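Local structure of dimethyl-sulfide monooxygenase (Hyphomicrobium sulfonivorans, 6AK1) at residues Q219-G231 with A237-T249. The protein oxidises dimethyl sulfide to methanethiol and formaldehyde, using FMN, NADH and molecular oxygen, the first step of dimethyl sulfide degradation. Residues are numbered along the deposited sequence; the frame is centred on the assembly and turned at random.
Sequences QRTPVIFQAGASG and AASNAEGMFILTT
F225, Q226 and A227 lie beside G243, M244 and F245 as parallel neighbours in the TIM barrel of this luciferase-like monooxygenase; helix 232-240 makes the beta-alpha-beta crossover between them. The contact is fully buried from the start of the strands through Q226. There the carbonyl of I224 takes two backbone donors, E242 N at 2.8 Å and G243 N at 3.0 Å, the second much the straighter (169° at the hydrogen). The E242 side chain, extended beyond CG, reaches I224 too: its OE2 receives I224 N at 3.0 Å through the anti side of the carboxylate, while OE1 forms a salt bridge with R432, so both oxygens of the acid are held. On the barrel-facing side, the F225 ring stands obliquely beside G243, which has no side chain and lets CD1 come to 3.8 Å from G243 CA. The opposite face belongs to the helix: Q226, with CG anti to its own carbonyl carbon (chi1 -69°), reaches out extended and lays its amide against A237 and N240. Toward the C-terminal ends the contact thins and opens to solvent. A227 is exposed and G228 partly so, and S230, which probably binds FMN as in relatives, lies just beyond. M244 CG comes within 3.5 Å of Q226 O, and its SD stands 4.1 Å from G228 CA. The last rung is G228 N to F245 O, 2.8 Å, with the donor 41° out of the carbonyl plane.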
loop_
_atom_site.group_PDB
_atom_site.type_symbol
_atom_site.label_atom_id
_atom_site.label_comp_id
_atom_site.label_asym_id
_atom_site.label_seq_id
_atom_site.Cartn_x
_atom_site.Cartn_y
_atom_site.Cartn_z
ATOM N N GLN A 219 -14.074 -7.716 -9.037
ATOM C CA GLN A 219 -13.089 -6.924 -9.764
ATOM C C GLN A 219 -12.191 -7.761 -10.658
ATOM O O GLN A 219 -11.488 -7.198 -11.508
ATOM C CB GLN A 219 -12.191 -6.142 -8.792
ATOM C CG GLN A 219 -12.848 -4.972 -8.104
ATOM C CD GLN A 219 -11.939 -4.352 -7.060
ATOM O OE1 GLN A 219 -11.688 -3.139 -7.070
ATOM N NE2 GLN A 219 -11.432 -5.186 -6.144
ATOM N N ARG A 220 -12.152 -9.059 -10.448
ATOM C CA ARG A 220 -11.292 -9.985 -11.151
ATOM C C ARG A 220 -9.861 -9.790 -10.693
ATOM O O ARG A 220 -9.377 -10.543 -9.920
ATOM C CB ARG A 220 -11.476 -9.935 -12.653
ATOM C CG ARG A 220 -12.410 -11.009 -13.137
ATOM C CD ARG A 220 -12.252 -11.203 -14.601
ATOM N NE ARG A 220 -13.299 -11.977 -15.201
ATOM C CZ ARG A 220 -13.187 -13.227 -15.544
ATOM N NH1 ARG A 220 -14.181 -13.815 -16.108
ATOM N NH2 ARG A 220 -12.091 -13.872 -15.292
ATOM N N THR A 221 -9.209 -8.764 -11.180
ATOM C CA THR A 221 -7.898 -8.373 -10.696
ATOM C C THR A 221 -8.067 -7.312 -9.612
ATOM O O THR A 221 -8.676 -6.270 -9.875
ATOM C CB THR A 221 -7.043 -7.830 -11.834
ATOM O OG1 THR A 221 -6.808 -8.866 -12.805
ATOM C CG2 THR A 221 -5.703 -7.313 -11.307
ATOM N N PRO A 222 -7.586 -7.536 -8.396
ATOM C CA PRO A 222 -7.658 -6.481 -7.381
ATOM C C PRO A 222 -6.942 -5.228 -7.863
ATOM O O PRO A 222 -6.066 -5.285 -8.731
ATOM C CB PRO A 222 -6.944 -7.098 -6.178
ATOM C CG PRO A 222 -6.093 -8.194 -6.766
ATOM C CD PRO A 222 -6.848 -8.717 -7.926
ATOM N N VAL A 223 -7.347 -4.080 -7.315
ATOM C CA VAL A 223 -6.653 -2.840 -7.619
ATOM C C VAL A 223 -5.180 -3.025 -7.305
ATOM O O VAL A 223 -4.820 -3.542 -6.242
ATOM C CB VAL A 223 -7.257 -1.667 -6.820
ATOM C CG1 VAL A 223 -6.468 -0.394 -7.091
ATOM C CG2 VAL A 223 -8.717 -1.459 -7.190
ATOM N N ILE A 224 -4.319 -2.643 -8.243
ATOM C CA ILE A 224 -2.883 -2.825 -8.073
ATOM C C ILE A 224 -2.289 -1.567 -7.453
ATOM O O ILE A 224 -2.335 -0.488 -8.054
ATOM C CB ILE A 224 -2.202 -3.162 -9.404
ATOM C CG1 ILE A 224 -2.932 -4.332 -10.088
ATOM C CG2 ILE A 224 -0.749 -3.505 -9.150
ATOM C CD1 ILE A 224 -2.874 -5.659 -9.306
ATOM N N PHE A 225 -1.750 -1.700 -6.242
ATOM C CA PHE A 225 -0.967 -0.648 -5.606
ATOM C C PHE A 225 0.507 -1.016 -5.680
ATOM O O PHE A 225 0.873 -2.191 -5.573
ATOM C CB PHE A 225 -1.357 -0.445 -4.136
ATOM C CG PHE A 225 -2.714 0.182 -3.924
ATOM C CD1 PHE A 225 -3.431 0.720 -4.978
ATOM C CD2 PHE A 225 -3.268 0.236 -2.650
ATOM C CE1 PHE A 225 -4.676 1.295 -4.761
ATOM C CE2 PHE A 225 -4.518 0.821 -2.426
ATOM C CZ PHE A 225 -5.216 1.349 -3.479
ATOM N N GLN A 226 1.355 -0.005 -5.867
ATOM C CA GLN A 226 2.798 -0.216 -5.915
ATOM C C GLN A 226 3.514 1.012 -5.389
ATOM O O GLN A 226 3.031 2.133 -5.517
ATOM C CB GLN A 226 3.313 -0.482 -7.327
ATOM C CG GLN A 226 2.884 -1.791 -7.889
ATOM C CD GLN A 226 3.346 -1.963 -9.304
ATOM O OE1 GLN A 226 2.650 -1.587 -10.243
ATOM N NE2 GLN A 226 4.526 -2.537 -9.470
ATOM N N ALA A 227 4.684 0.784 -4.816
ATOM C CA ALA A 227 5.534 1.874 -4.381
ATOM C C ALA A 227 6.251 2.468 -5.582
ATOM O O ALA A 227 6.657 1.746 -6.503
ATOM C CB ALA A 227 6.548 1.383 -3.351
ATOM N N GLY A 228 6.374 3.796 -5.582
ATOM C CA GLY A 228 7.206 4.450 -6.573
ATOM C C GLY A 228 8.630 3.929 -6.526
ATOM O O GLY A 228 9.137 3.513 -5.480
ATOM N N ALA A 229 9.271 3.918 -7.686
ATOM C CA ALA A 229 10.607 3.361 -7.790
ATOM C C ALA A 229 11.353 4.088 -8.894
ATOM O O ALA A 229 10.760 4.780 -9.728
ATOM C CB ALA A 229 10.575 1.850 -8.061
ATOM N N SER A 230 12.665 3.925 -8.882
ATOM C CA SER A 230 13.531 4.562 -9.853
ATOM C C SER A 230 14.218 3.500 -10.695
ATOM O O SER A 230 14.231 2.308 -10.353
ATOM C CB SER A 230 14.576 5.459 -9.171
ATOM O OG SER A 230 15.377 4.705 -8.273
ATOM N N GLY A 231 14.781 3.961 -11.811
ATOM C CA GLY A 231 15.496 3.066 -12.712
ATOM C C GLY A 231 14.592 1.996 -13.310
ATOM O O GLY A 231 13.493 2.282 -13.800
ATOM N N ALA A 237 6.633 -0.352 -12.122
ATOM C CA ALA A 237 5.559 0.352 -11.424
ATOM C C ALA A 237 4.614 1.038 -12.401
ATOM O O ALA A 237 3.389 0.925 -12.275
ATOM C CB ALA A 237 6.144 1.374 -10.446
ATOM N N ALA A 238 5.165 1.770 -13.377
ATOM C CA ALA A 238 4.325 2.514 -14.314
ATOM C C ALA A 238 3.486 1.596 -15.202
ATOM O O ALA A 238 2.384 1.976 -15.628
ATOM C CB ALA A 238 5.195 3.433 -15.176
ATOM N N SER A 239 3.987 0.399 -15.517
ATOM C CA SER A 239 3.183 -0.520 -16.320
ATOM C C SER A 239 1.979 -1.055 -15.541
ATOM O O SER A 239 0.886 -1.175 -16.097
ATOM C CB SER A 239 4.048 -1.677 -16.822
ATOM O OG SER A 239 5.201 -1.188 -17.467
ATOM N N ASN A 240 2.141 -1.366 -14.257
ATOM C CA ASN A 240 1.111 -2.134 -13.553
ATOM C C ASN A 240 0.262 -1.326 -12.579
ATOM O O ASN A 240 -0.907 -1.665 -12.388
ATOM C CB ASN A 240 1.755 -3.290 -12.782
ATOM C CG ASN A 240 2.376 -4.311 -13.692
ATOM O OD1 ASN A 240 1.676 -5.123 -14.300
ATOM N ND2 ASN A 240 3.693 -4.268 -13.812
ATOM N N ALA A 241 0.811 -0.275 -11.971
ATOM C CA ALA A 241 0.151 0.384 -10.850
ATOM C C ALA A 241 -1.128 1.080 -11.288
ATOM O O ALA A 241 -1.147 1.803 -12.288
ATOM C CB ALA A 241 1.094 1.395 -10.189
ATOM N N GLU A 242 -2.206 0.853 -10.544
ATOM C CA GLU A 242 -3.358 1.738 -10.612
ATOM C C GLU A 242 -3.339 2.795 -9.518
ATOM O O GLU A 242 -3.867 3.889 -9.723
ATOM C CB GLU A 242 -4.653 0.929 -10.549
ATOM C CG GLU A 242 -4.726 -0.149 -11.631
ATOM C CD GLU A 242 -5.945 -1.057 -11.494
ATOM O OE1 GLU A 242 -6.991 -0.760 -12.116
ATOM O OE2 GLU A 242 -5.847 -2.068 -10.754
ATOM N N GLY A 243 -2.741 2.491 -8.368
ATOM C CA GLY A 243 -2.408 3.481 -7.359
ATOM C C GLY A 243 -0.919 3.384 -7.088
ATOM O O GLY A 243 -0.394 2.271 -6.938
ATOM N N MET A 244 -0.209 4.511 -7.066
ATOM C CA MET A 244 1.223 4.496 -6.812
ATOM C C MET A 244 1.516 5.292 -5.552
ATOM O O MET A 244 1.068 6.436 -5.415
ATOM C CB MET A 244 2.013 5.049 -7.997
ATOM C CG MET A 244 3.453 4.551 -8.004
ATOM S SD MET A 244 4.390 5.117 -9.432
ATOM C CE MET A 244 3.507 4.267 -10.744
ATOM N N PHE A 245 2.261 4.676 -4.636
ATOM C CA PHE A 245 2.521 5.217 -3.307
ATOM C C PHE A 245 3.948 5.766 -3.315
ATOM O O PHE A 245 4.911 5.006 -3.464
ATOM C CB PHE A 245 2.309 4.119 -2.262
ATOM C CG PHE A 245 2.552 4.542 -0.843
ATOM C CD1 PHE A 245 2.476 5.882 -0.452
ATOM C CD2 PHE A 245 2.862 3.592 0.119
ATOM C CE1 PHE A 245 2.697 6.261 0.879
ATOM C CE2 PHE A 245 3.083 3.962 1.447
ATOM C CZ PHE A 245 3.001 5.302 1.827
ATOM N N ILE A 246 4.086 7.092 -3.189
ATOM C CA ILE A 246 5.377 7.743 -3.342
ATOM C C ILE A 246 5.804 8.393 -2.034
ATOM O O ILE A 246 4.998 8.711 -1.157
ATOM C CB ILE A 246 5.383 8.790 -4.473
ATOM C CG1 ILE A 246 4.410 9.933 -4.162
ATOM C CG2 ILE A 246 5.080 8.145 -5.812
ATOM C CD1 ILE A 246 4.619 11.141 -5.050
ATOM N N LEU A 247 7.109 8.600 -1.926
ATOM C CA LEU A 247 7.721 9.308 -0.812
ATOM C C LEU A 247 8.340 10.584 -1.373
ATOM O O LEU A 247 9.311 10.520 -2.130
ATOM C CB LEU A 247 8.765 8.428 -0.133
ATOM C CG LEU A 247 9.493 9.035 1.054
ATOM C CD1 LEU A 247 8.476 9.490 2.082
ATOM C CD2 LEU A 247 10.461 8.011 1.649
ATOM N N THR A 248 7.764 11.741 -1.043
ATOM C CA THR A 248 8.314 13.014 -1.496
ATOM C C THR A 248 8.367 14.008 -0.343
ATOM O O THR A 248 7.448 14.070 0.481
ATOM C CB THR A 248 7.508 13.598 -2.671
ATOM O OG1 THR A 248 7.981 14.923 -2.958
ATOM C CG2 THR A 248 6.018 13.630 -2.360
ATOM N N THR A 249 9.451 14.793 -0.294
ATOM C CA THR A 249 9.742 15.632 0.858
ATOM C C THR A 249 9.486 17.107 0.613
ATOM O O THR A 249 9.604 17.898 1.550
ATOM C CB THR A 249 11.194 15.425 1.327
ATOM O OG1 THR A 249 12.110 15.653 0.247
ATOM C CG2 THR A 249 11.385 14.008 1.843
#